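Local coordinates for titin (Homo sapiens, PDB 3LCY), which is the giant elastic protein of the muscle sarcomere, here represented by two tandem immunoglobulin domains of its A-band region that probably serve a structural role, at residues A[41-45]-A[46-50]; A[67-71]-A[72-76]; A[165-168]-A[169-172]. One frame throughout, in Å; residues are numbered along the deposited sequence.

Contact 1 of 3, residues A[41-45]-A[46-50]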
ATOM      1  N   TRP A  41      -6.301  11.879  16.388  1.00 30.32           N
ATOM      2  CA  TRP A  41      -6.212  10.878  15.332  1.00 27.69           C
ATOM      3  C   TRP A  41      -4.929  10.072  15.475  1.00 30.81           C
ATOM      4  O   TRP A  41      -3.874  10.618  15.798  1.00 27.69           O
ATOM      5  CB  TRP A  41      -6.286  11.546  13.958  1.00 26.56           C
ATOM      6  CG  TRP A  41      -7.576  12.268  13.728  1.00 28.45           C
ATOM      7  CD1 TRP A  41      -7.846  13.574  14.009  1.00 31.11           C
ATOM      8  CD2 TRP A  41      -8.779  11.719  13.170  1.00 31.92           C
ATOM      9  NE1 TRP A  41      -9.139  13.876  13.661  1.00 35.68           N
ATOM     10  CE2 TRP A  41      -9.733  12.757  13.145  1.00 34.99           C
ATOM     11  CE3 TRP A  41      -9.138  10.457  12.691  1.00 31.18           C
ATOM     12  CZ2 TRP A  41     -11.027  12.567  12.656  1.00 32.64           C
ATOM     13  CZ3 TRP A  41     -10.424  10.272  12.207  1.00 31.05           C
ATOM     14  CH2 TRP A  41     -11.352  11.323  12.194  1.00 31.91           C
ATOM     15  N   TYR A  42      -5.022   8.768  15.236  1.00 28.79           N
ATOM     16  CA  TYR A  42      -3.879   7.885  15.434  1.00 25.43           C
ATOM     17  C   TYR A  42      -3.544   7.042  14.211  1.00 29.91           C
ATOM     18  O   TYR A  42      -4.416   6.695  13.412  1.00 31.65           O
ATOM     19  CB  TYR A  42      -4.092   6.999  16.663  1.00 29.66           C
ATOM     20  CG  TYR A  42      -4.125   7.778  17.956  1.00 30.69           C
ATOM     21  CD1 TYR A  42      -5.327   8.205  18.502  1.00 33.15           C
ATOM     22  CD2 TYR A  42      -2.950   8.101  18.623  1.00 30.33           C
ATOM     23  CE1 TYR A  42      -5.359   8.924  19.681  1.00 39.49           C
ATOM     24  CE2 TYR A  42      -2.973   8.819  19.802  1.00 37.86           C
ATOM     25  CZ  TYR A  42      -4.179   9.229  20.326  1.00 42.58           C
ATOM     26  OH  TYR A  42      -4.204   9.944  21.501  1.00 51.15           O
ATOM     27  N   ARG A  43      -2.263   6.713  14.090  1.00 28.91           N
ATOM     28  CA  ARG A  43      -1.734   5.990  12.945  1.00 30.21           C
ATOM     29  C   ARG A  43      -0.539   5.153  13.394  1.00 30.90           C
ATOM     30  O   ARG A  43       0.521   5.691  13.713  1.00 31.49           O
ATOM     31  CB  ARG A  43      -1.309   6.983  11.865  1.00 35.02           C
ATOM     32  CG  ARG A  43      -0.671   6.367  10.636  1.00 36.49           C
ATOM     33  CD  ARG A  43      -1.674   5.591   9.800  1.00 34.11           C
ATOM     34  NE  ARG A  43      -1.187   5.407   8.437  1.00 32.71           N
ATOM     35  CZ  ARG A  43      -1.693   4.543   7.564  1.00 28.51           C
ATOM     36  NH1 ARG A  43      -2.711   3.766   7.905  1.00 26.02           N
ATOM     37  NH2 ARG A  43      -1.177   4.454   6.349  1.00 26.67           N
ATOM     38  N   PHE A  44      -0.719   3.838  13.426  1.00 30.21           N
ATOM     39  CA  PHE A  44       0.320   2.929  13.904  1.00 29.74           C
ATOM     40  C   PHE A  44       0.725   3.252  15.341  1.00 33.53           C
ATOM     41  O   PHE A  44       1.911   3.347  15.656  1.00 34.94           O
ATOM     42  CB  PHE A  44       1.545   2.967  12.987  1.00 27.02           C
ATOM     43  CG  PHE A  44       1.236   2.666  11.549  1.00 22.64           C
ATOM     44  CD1 PHE A  44       1.448   3.622  10.569  1.00 27.05           C
ATOM     45  CD2 PHE A  44       0.732   1.429  11.176  1.00 22.16           C
ATOM     46  CE1 PHE A  44       1.167   3.354   9.241  1.00 28.02           C
ATOM     47  CE2 PHE A  44       0.449   1.153   9.848  1.00 25.91           C
ATOM     48  CZ  PHE A  44       0.667   2.119   8.880  1.00 27.33           C
ATOM     49  N   GLY A  45      -0.271   3.421  16.204  1.00 33.51           N
ATOM     50  CA  GLY A  45      -0.035   3.675  17.614  1.00 34.07           C
ATOM     51  C   GLY A  45       0.540   5.047  17.915  1.00 40.74           C
ATOM     52  O   GLY A  45       0.903   5.336  19.055  1.00 44.78           O
ATOM     53  N   LYS A  46       0.621   5.896  16.896  1.00 42.95           N
ATOM     54  CA  LYS A  46       1.165   7.238  17.067  1.00 44.59           C
ATOM     55  C   LYS A  46       0.126   8.307  16.739  1.00 39.03           C
ATOM     56  O   LYS A  46      -0.656   8.156  15.802  1.00 38.63           O
ATOM     57  CB  LYS A  46       2.404   7.425  16.190  1.00 50.60           C
ATOM     58  CG  LYS A  46       3.444   6.327  16.350  1.00 56.65           C
ATOM     59  CD  LYS A  46       4.705   6.639  15.564  1.00 61.77           C
ATOM     60  CE  LYS A  46       5.724   5.520  15.697  1.00 66.16           C
ATOM     61  NZ  LYS A  46       7.025   5.879  15.068  1.00 68.10           N
ATOM     62  N   GLU A  47       0.123   9.387  17.516  1.00 37.98           N
ATOM     63  CA  GLU A  47      -0.809  10.487  17.285  1.00 37.23           C
ATOM     64  C   GLU A  47      -0.441  11.304  16.053  1.00 37.60           C
ATOM     65  O   GLU A  47       0.686  11.783  15.928  1.00 38.12           O
ATOM     66  CB  GLU A  47      -0.880  11.415  18.500  1.00 40.30           C
ATOM     67  CG  GLU A  47      -1.578  12.737  18.204  1.00 44.20           C
ATOM     68  CD  GLU A  47      -1.761  13.600  19.436  1.00 49.81           C
ATOM     69  OE1 GLU A  47      -2.787  14.308  19.516  1.00 53.46           O
ATOM     70  OE2 GLU A  47      -0.886  13.568  20.325  1.00 52.01           O
ATOM     71  N   LEU A  48      -1.403  11.465  15.152  1.00 37.84           N
ATOM     72  CA  LEU A  48      -1.218  12.325  13.992  1.00 35.39           C
ATOM     73  C   LEU A  48      -1.303  13.786  14.417  1.00 35.21           C
ATOM     74  O   LEU A  48      -2.216  14.178  15.144  1.00 33.34           O
ATOM     75  CB  LEU A  48      -2.276  12.035  12.926  1.00 33.49           C
ATOM     76  CG  LEU A  48      -2.186  10.701  12.185  1.00 30.03           C
ATOM     77  CD1 LEU A  48      -3.344  10.560  11.209  1.00 27.17           C
ATOM     78  CD2 LEU A  48      -0.857  10.576  11.460  1.00 25.17           C
ATOM     79  N   ILE A  49      -0.340  14.584  13.973  1.00 35.68           N
ATOM     80  CA  ILE A  49      -0.361  16.013  14.241  1.00 39.62           C
ATOM     81  C   ILE A  49      -0.800  16.750  12.985  1.00 39.82           C
ATOM     82  O   ILE A  49      -0.327  16.456  11.888  1.00 40.82           O
ATOM     83  CB  ILE A  49       1.016  16.529  14.686  1.00 43.42           C
ATOM     84  CG1 ILE A  49       1.462  15.801  15.954  1.00 43.61           C
ATOM     85  CG2 ILE A  49       0.967  18.029  14.926  1.00 39.59           C
ATOM     86  CD1 ILE A  49       0.519  15.989  17.122  1.00 42.95           C
ATOM     87  N   GLN A  50      -1.713  17.702  13.145  1.00 39.90           N
ATOM     88  CA  GLN A  50      -2.243  18.427  12.000  1.00 39.96           C
ATOM     89  C   GLN A  50      -1.136  19.049  11.152  1.00 42.51           C
ATOM     90  O   GLN A  50      -0.177  19.618  11.673  1.00 46.38           O
ATOM     91  CB  GLN A  50      -3.244  19.498  12.441  1.00 38.63           C
ATOM     92  CG  GLN A  50      -3.875  20.249  11.279  1.00 41.12           C
ATOM     93  CD  GLN A  50      -5.202  20.886  11.639  1.00 43.37           C
ATOM     94  OE1 GLN A  50      -5.437  21.253  12.790  1.00 44.81           O
ATOM     95  NE2 GLN A  50      -6.080  21.019  10.651  1.00 42.18           N
TER
HETATM   96  O   HOH W   1      -4.587  14.154  16.394  1.00 27.34           O
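Trp41 and Leu48 face each other across a tight beta hairpin, a chain reversal secured by backbone bonds and side chains together. Among the hydrogen bonds, Leu48 N gives to Trp41 O at 2.7 Å and Arg43 N to Lys46 O at 2.8 Å. Beyond the second bond the chain reverses at a type I' turn from Arg43 to Lys46, with Phe44 and Gly45 at its corners and Lys46 N reaching Arg43 O at 3.2 Å from above the carbonyl plane. A water accepts from Trp41 N and donates to Leu48 O.

Apolar contacts gather on the Trp41 side of the hairpin. Leu48 has its CG beside its own backbone N (chi1 -70°), which brings CD2 to 3.6 Å from Arg43 CB and CD1 to 4.1 Å from Trp41 CB. On the reverse face the Tyr42 ring slants across the Glu47 stem, CE2 3.6 Å from Glu47 CB, with ring and carboxylate planes 25° apart.

The Arg43 guanidinium turns away to bond Glu75 O and Val77 O and to make a cation-pi contact with Tyr78. Strand 38-43 also pairs with strand 76-83, while Trp41 and Leu48 reach across the immunoglobulin sandwich to Met56 and Leu65 of the facing sheet.

Contact 2 of 3, residues A[67-71]-A[72-76]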
ATOM      1  N   VAL A  67      -6.733  13.198   4.465  1.00 23.89           N
ATOM      2  CA  VAL A  67      -5.394  12.761   4.135  1.00 24.41           C
ATOM      3  C   VAL A  67      -5.116  13.061   2.680  1.00 25.19           C
ATOM      4  O   VAL A  67      -5.867  12.652   1.807  1.00 26.67           O
ATOM      5  CB  VAL A  67      -5.226  11.248   4.348  1.00 24.53           C
ATOM      6  CG1 VAL A  67      -3.825  10.805   3.962  1.00 20.94           C
ATOM      7  CG2 VAL A  67      -5.536  10.872   5.782  1.00 22.65           C
ATOM      8  N   MET A  68      -4.034  13.779   2.420  1.00 22.24           N
ATOM      9  CA  MET A  68      -3.683  14.084   1.055  1.00 23.01           C
ATOM     10  C   MET A  68      -2.734  12.961   0.737  1.00 24.40           C
ATOM     11  O   MET A  68      -1.572  12.988   1.115  1.00 29.60           O
ATOM     12  CB  MET A  68      -2.986  15.433   0.961  1.00 19.93           C
ATOM     13  CG  MET A  68      -3.734  16.563   1.627  1.00 19.92           C
ATOM     14  SD  MET A  68      -5.433  16.729   1.089  1.00 31.47           S
ATOM     15  CE  MET A  68      -5.215  17.118  -0.635  1.00 30.60           C
ATOM     16  N   THR A  69      -3.242  11.963   0.039  1.00 22.93           N
ATOM     17  CA  THR A  69      -2.468  10.831  -0.287  1.00 25.51           C
ATOM     18  C   THR A  69      -1.374  11.092  -1.267  1.00 28.04           C
ATOM     19  O   THR A  69      -1.550  11.760  -2.201  1.00 26.70           O
ATOM     20  CB  THR A  69      -3.364   9.708  -0.738  1.00 25.12           C
ATOM     21  OG1 THR A  69      -3.893   9.986  -2.022  1.00 29.14           O
ATOM     22  CG2 THR A  69      -4.458   9.559   0.199  1.00 16.85           C
ATOM     23  N   GLU A  70      -0.212  10.548  -0.996  1.00 30.42           N
ATOM     24  CA  GLU A  70       0.895  10.700  -1.868  1.00 30.63           C
ATOM     25  C   GLU A  70       1.512   9.384  -2.222  1.00 29.54           C
ATOM     26  O   GLU A  70       2.046   9.228  -3.258  1.00 29.81           O
ATOM     27  CB  GLU A  70       1.928  11.593  -1.233  1.00 37.71           C
ATOM     28  CG  GLU A  70       2.096  11.384   0.226  1.00 45.45           C
ATOM     29  CD  GLU A  70       3.319  12.026   0.800  1.00 50.63           C
ATOM     30  OE1 GLU A  70       4.045  12.660   0.069  1.00 56.91           O
ATOM     31  OE2 GLU A  70       3.570  11.906   1.986  1.00 47.59           O
ATOM     32  N   GLU A  71       1.425   8.435  -1.321  1.00 30.04           N
ATOM     33  CA  GLU A  71       2.083   7.157  -1.460  1.00 29.37           C
ATOM     34  C   GLU A  71       1.234   6.021  -1.001  1.00 28.48           C
ATOM     35  O   GLU A  71       0.318   6.189  -0.302  1.00 27.00           O
ATOM     36  CB  GLU A  71       3.417   7.154  -0.725  1.00 30.20           C
ATOM     37  CG  GLU A  71       3.289   7.234   0.752  1.00 35.39           C
ATOM     38  CD  GLU A  71       4.571   7.167   1.493  1.00 41.79           C
ATOM     39  OE1 GLU A  71       5.606   7.056   0.886  1.00 47.37           O
ATOM     40  OE2 GLU A  71       4.552   7.241   2.705  1.00 41.12           O
ATOM     41  N   GLN A  72       1.574   4.835  -1.435  1.00 32.59           N
ATOM     42  CA  GLN A  72       0.838   3.639  -1.131  1.00 30.21           C
ATOM     43  C   GLN A  72       0.721   3.358   0.326  1.00 27.25           C
ATOM     44  O   GLN A  72      -0.200   2.787   0.752  1.00 27.61           O
ATOM     45  CB  GLN A  72       1.429   2.450  -1.859  1.00 27.59           C
ATOM     46  CG  GLN A  72       0.785   2.219  -3.142  1.00 30.04           C
ATOM     47  CD  GLN A  72       1.438   1.188  -3.974  1.00 34.03           C
ATOM     48  OE1 GLN A  72       0.852   0.669  -4.872  1.00 36.49           O
ATOM     49  NE2 GLN A  72       2.640   0.890  -3.685  1.00 33.57           N
ATOM     50  N   GLU A  73       1.686   3.797   1.074  1.00 26.76           N
ATOM     51  CA  GLU A  73       1.744   3.571   2.488  1.00 32.00           C
ATOM     52  C   GLU A  73       0.678   4.297   3.312  1.00 36.32           C
ATOM     53  O   GLU A  73       0.529   4.052   4.463  1.00 35.18           O
ATOM     54  CB  GLU A  73       3.134   3.898   2.962  1.00 36.11           C
ATOM     55  CG  GLU A  73       4.114   2.854   2.653  1.00 41.29           C
ATOM     56  CD  GLU A  73       4.988   3.150   1.488  1.00 48.23           C
ATOM     57  OE1 GLU A  73       6.173   2.838   1.522  1.00 48.93           O
ATOM     58  OE2 GLU A  73       4.494   3.651   0.512  1.00 51.80           O
ATOM     59  N   ASP A  74      -0.004   5.242   2.694  1.00 36.36           N
ATOM     60  CA  ASP A  74      -1.067   6.024   3.280  1.00 30.39           C
ATOM     61  C   ASP A  74      -2.305   5.212   3.433  1.00 25.55           C
ATOM     62  O   ASP A  74      -3.187   5.616   4.091  1.00 23.23           O
ATOM     63  CB  ASP A  74      -1.401   7.258   2.448  1.00 26.32           C
ATOM     64  CG  ASP A  74      -0.349   8.233   2.444  1.00 24.62           C
ATOM     65  OD1 ASP A  74      -0.233   8.950   1.512  1.00 27.17           O
ATOM     66  OD2 ASP A  74       0.382   8.289   3.362  1.00 26.93           O
ATOM     67  N   GLU A  75      -2.362   4.076   2.787  1.00 22.60           N
ATOM     68  CA  GLU A  75      -3.484   3.222   2.881  1.00 25.59           C
ATOM     69  C   GLU A  75      -3.533   2.582   4.251  1.00 24.65           C
ATOM     70  O   GLU A  75      -2.602   2.641   4.973  1.00 23.70           O
ATOM     71  CB  GLU A  75      -3.419   2.169   1.800  1.00 28.52           C
ATOM     72  CG  GLU A  75      -2.616   0.950   2.166  1.00 31.89           C
ATOM     73  CD  GLU A  75      -2.031   0.254   1.017  1.00 35.90           C
ATOM     74  OE1 GLU A  75      -0.981  -0.316   1.151  1.00 37.02           O
ATOM     75  OE2 GLU A  75      -2.615   0.278  -0.016  1.00 38.62           O
ATOM     76  N   GLY A  76      -4.646   2.000   4.624  1.00 22.76           N
ATOM     77  CA  GLY A  76      -4.671   1.382   5.914  1.00 19.98           C
ATOM     78  C   GLY A  76      -5.498   1.931   7.010  1.00 24.04           C
ATOM     79  O   GLY A  76      -6.352   2.687   6.793  1.00 28.03           O
TER
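Asp74 folds its carboxylate back onto the backbone of Glu70 and Glu71, in the turn that joins two strands of an immunoglobulin domain; it opens the Asp-x-Gly-x-Tyr-x-Cys signature familiar from this fold. The residue illustrates how one acidic side chain can tie a connecting loop together. A short 3-10 segment, 72-74, sets its backbone, with Asp74 N giving to Glu71 O at 3.2 Å.

From there CB lies 3.4 Å from the same Glu71 O. Because CG stands beside its own backbone N (chi1 -68°), the carboxylate is directed back toward the preceding peptides. CG passes Glu71 CG at 4.1 Å. Beyond it the two oxygens part company. OD1 takes the amide of Glu70, its N 3.0 Å away in a bond that is nearly straight (170°), and more weakly that of Glu71. OD2 leads to a salt bridge with Lys53, whose amine also pairs with Glu70 OE2, so this lysine probably offsets the charge of both acids.

The backbone carbonyl of Asp74 accepts from Tyr78 OH, the bond of a tyrosine corner. Nearby, two like-charged carboxylates stack with planes 27° apart, probably at some electrostatic cost, Glu71 OE1 lying 3.6 Å from Glu73 OE2.

Contact 3 of 3, residues A[165-168]-A[169-172]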
ATOM      1  N   ASN A 165      20.563 -21.270  -9.245  1.00 44.66           N
ATOM      2  CA  ASN A 165      21.497 -21.935 -10.115  1.00 48.87           C
ATOM      3  C   ASN A 165      21.362 -21.634 -11.564  1.00 50.92           C
ATOM      4  O   ASN A 165      21.109 -22.496 -12.361  1.00 52.85           O
ATOM      5  CB  ASN A 165      21.604 -23.434  -9.890  1.00 52.93           C
ATOM      6  CG  ASN A 165      22.589 -24.096 -10.867  1.00 59.90           C
ATOM      7  OD1 ASN A 165      22.218 -24.467 -11.958  1.00 62.98           O
ATOM      8  ND2 ASN A 165      23.829 -24.228 -10.474  1.00 61.19           N
ATOM      9  N   VAL A 166      21.516 -20.365 -11.899  1.00 48.73           N
ATOM     10  CA  VAL A 166      21.385 -19.935 -13.275  1.00 47.32           C
ATOM     11  C   VAL A 166      22.455 -20.471 -14.213  1.00 48.38           C
ATOM     12  O   VAL A 166      23.633 -20.533 -13.876  1.00 50.28           O
ATOM     13  CB  VAL A 166      21.347 -18.405 -13.373  1.00 43.41           C
ATOM     14  CG1 VAL A 166      20.275 -17.859 -12.462  1.00 42.98           C
ATOM     15  CG2 VAL A 166      22.697 -17.819 -13.030  1.00 42.41           C
ATOM     16  N   GLN A 167      22.008 -20.847 -15.401  1.00 46.80           N
ATOM     17  CA  GLN A 167      22.865 -21.354 -16.453  1.00 47.36           C
ATOM     18  C   GLN A 167      22.444 -20.591 -17.698  1.00 46.18           C
ATOM     19  O   GLN A 167      21.271 -20.285 -17.866  1.00 39.54           O
ATOM     20  CB  GLN A 167      22.697 -22.859 -16.620  1.00 48.68           C
ATOM     21  CG  GLN A 167      23.315 -23.658 -15.494  1.00 53.39           C
ATOM     22  CD  GLN A 167      24.782 -23.342 -15.302  1.00 60.50           C
ATOM     23  OE1 GLN A 167      25.467 -22.948 -16.238  1.00 63.44           O
ATOM     24  NE2 GLN A 167      25.273 -23.515 -14.085  1.00 62.03           N
ATOM     25  N   ARG A 168      23.392 -20.286 -18.570  1.00 52.12           N
ATOM     26  CA  ARG A 168      23.080 -19.518 -19.769  1.00 57.06           C
ATOM     27  C   ARG A 168      22.075 -20.178 -20.703  1.00 54.58           C
ATOM     28  O   ARG A 168      21.188 -19.516 -21.222  1.00 55.32           O
ATOM     29  CB  ARG A 168      24.363 -19.191 -20.532  1.00 64.49           C
ATOM     30  CG  ARG A 168      24.131 -18.442 -21.820  1.00 69.92           C
ATOM     31  CD  ARG A 168      25.428 -18.194 -22.561  1.00 77.56           C
ATOM     32  NE  ARG A 168      25.179 -17.591 -23.866  1.00 84.84           N
ATOM     33  CZ  ARG A 168      26.109 -17.011 -24.616  1.00 89.97           C
ATOM     34  NH1 ARG A 168      27.365 -16.947 -24.197  1.00 92.54           N
ATOM     35  NH2 ARG A 168      25.779 -16.489 -25.789  1.00 90.32           N
ATOM     36  N   LYS A 169      22.201 -21.474 -20.919  1.00 54.23           N
ATOM     37  CA  LYS A 169      21.269 -22.149 -21.802  1.00 56.80           C
ATOM     38  C   LYS A 169      19.843 -22.106 -21.275  1.00 57.58           C
ATOM     39  O   LYS A 169      18.899 -21.902 -22.027  1.00 62.06           O
ATOM     40  CB  LYS A 169      21.703 -23.599 -22.004  1.00 58.86           C
ATOM     41  CG  LYS A 169      20.628 -24.517 -22.539  1.00 58.01           C
ATOM     42  CD  LYS A 169      21.136 -25.944 -22.581  1.00 61.78           C
ATOM     43  CE  LYS A 169      20.000 -26.948 -22.622  1.00 62.52           C
ATOM     44  NZ  LYS A 169      20.492 -28.345 -22.491  1.00 63.30           N
ATOM     45  N   THR A 170      19.692 -22.315 -19.979  1.00 54.56           N
ATOM     46  CA  THR A 170      18.376 -22.321 -19.352  1.00 49.00           C
ATOM     47  C   THR A 170      17.754 -21.016 -18.827  1.00 43.97           C
ATOM     48  O   THR A 170      16.541 -20.881 -18.831  1.00 42.42           O
ATOM     49  CB  THR A 170      18.344 -23.355 -18.226  1.00 49.37           C
ATOM     50  OG1 THR A 170      17.056 -23.345 -17.612  1.00 54.18           O
ATOM     51  CG2 THR A 170      19.390 -23.031 -17.190  1.00 47.79           C
ATOM     52  N   HIS A 171      18.563 -20.066 -18.371  1.00 41.72           N
ATOM     53  CA  HIS A 171      18.024 -18.844 -17.816  1.00 38.24           C
ATOM     54  C   HIS A 171      18.204 -17.569 -18.589  1.00 34.82           C
ATOM     55  O   HIS A 171      17.544 -16.624 -18.336  1.00 33.16           O
ATOM     56  CB  HIS A 171      18.588 -18.650 -16.421  1.00 38.59           C
ATOM     57  CG  HIS A 171      18.135 -19.672 -15.439  1.00 39.05           C
ATOM     58  ND1 HIS A 171      17.059 -19.476 -14.621  1.00 39.47           N
ATOM     59  CD2 HIS A 171      18.614 -20.888 -15.133  1.00 39.46           C
ATOM     60  CE1 HIS A 171      16.884 -20.533 -13.863  1.00 39.11           C
ATOM     61  NE2 HIS A 171      17.812 -21.406 -14.163  1.00 39.03           N
ATOM     62  N   ALA A 172      19.112 -17.549 -19.531  1.00 34.16           N
ATOM     63  CA  ALA A 172      19.317 -16.367 -20.361  1.00 32.58           C
ATOM     64  C   ALA A 172      18.094 -16.096 -21.234  1.00 33.79           C
ATOM     65  O   ALA A 172      17.319 -17.007 -21.525  1.00 32.83           O
ATOM     66  CB  ALA A 172      20.562 -16.525 -21.219  1.00 26.11           C
TER
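Val166 lays a methyl group over the imidazole of His171, and this pairing, between the loop before a one-turn helix and the helix's last residue, gives a small example of how a loop can be closed with few contacts. The interaction is of the CH-pi kind: Val166 CG1 stands 4.2 Å from the ring centroid and only 15° off the ring normal. The two side chains run at about a right angle to each other. His171 has its CG beside its backbone N (chi1 -67°), which carries the ring back alongside residues 165-167, so that CD2 comes to 3.5 Å from Val166 CA.

Between the two segments the hydrogen bonds run from backbone to backbone. Gln167, at the N-cap, offers its carbonyl to His171 N at 2.8 Å, and the donor arrives almost in line with the C=O bond. The same oxygen borders the edge of the His171 ring, in its plane. One residue on, Ala172 N reaches Arg168 O in a weak bond of 3.3 Å.

This is the single-turn helix 168-171 that links strand 158-163 to strand 173-180 in the second immunoglobulin I-set domain. As the helix ends, His171 O receives Tyr175 OH, the tyrosine-corner bond well known in this fold, and Ala172 O receives His139 NE2.

Van der Waals packing fills in the rest. Thr170 turns its hydroxyl OG1 to the side opposite the backbone N (chi1 180°), placing CG2 against the start of the turn, where it meets Gln167 CB at 3.4 Å. The Ala172 methyl packs against the carbonyl of Arg168. Arg168 extends its chain outward after CG has passed Ala172 CB at 4.1 Å. Val166, Arg168 and Ala172 all touch Ile194 of strand 185-195.

How the contacts relate
Contacts 1 and 2 belong to the same immunoglobulin domain and meet directly, although their centres are 14 Å apart: Arg43 of the hairpin reaches the loop after the 3-10 turn, its NH2 2.7 Å from Glu75 O. Contact 3 lies in the other domain, its centre about 40 Å from that of contact 2 and about 49 Å from that of contact 1, with nearest atoms about 27 and 35 Å apart. Contacts 2 and 3 nevertheless occupy corresponding inter-strand turns. Asp74 and His171 each stand four residues before a corner tyrosine, with a glycine midway, yet the former binds amides while the latter packs its ring. No ligand is involved.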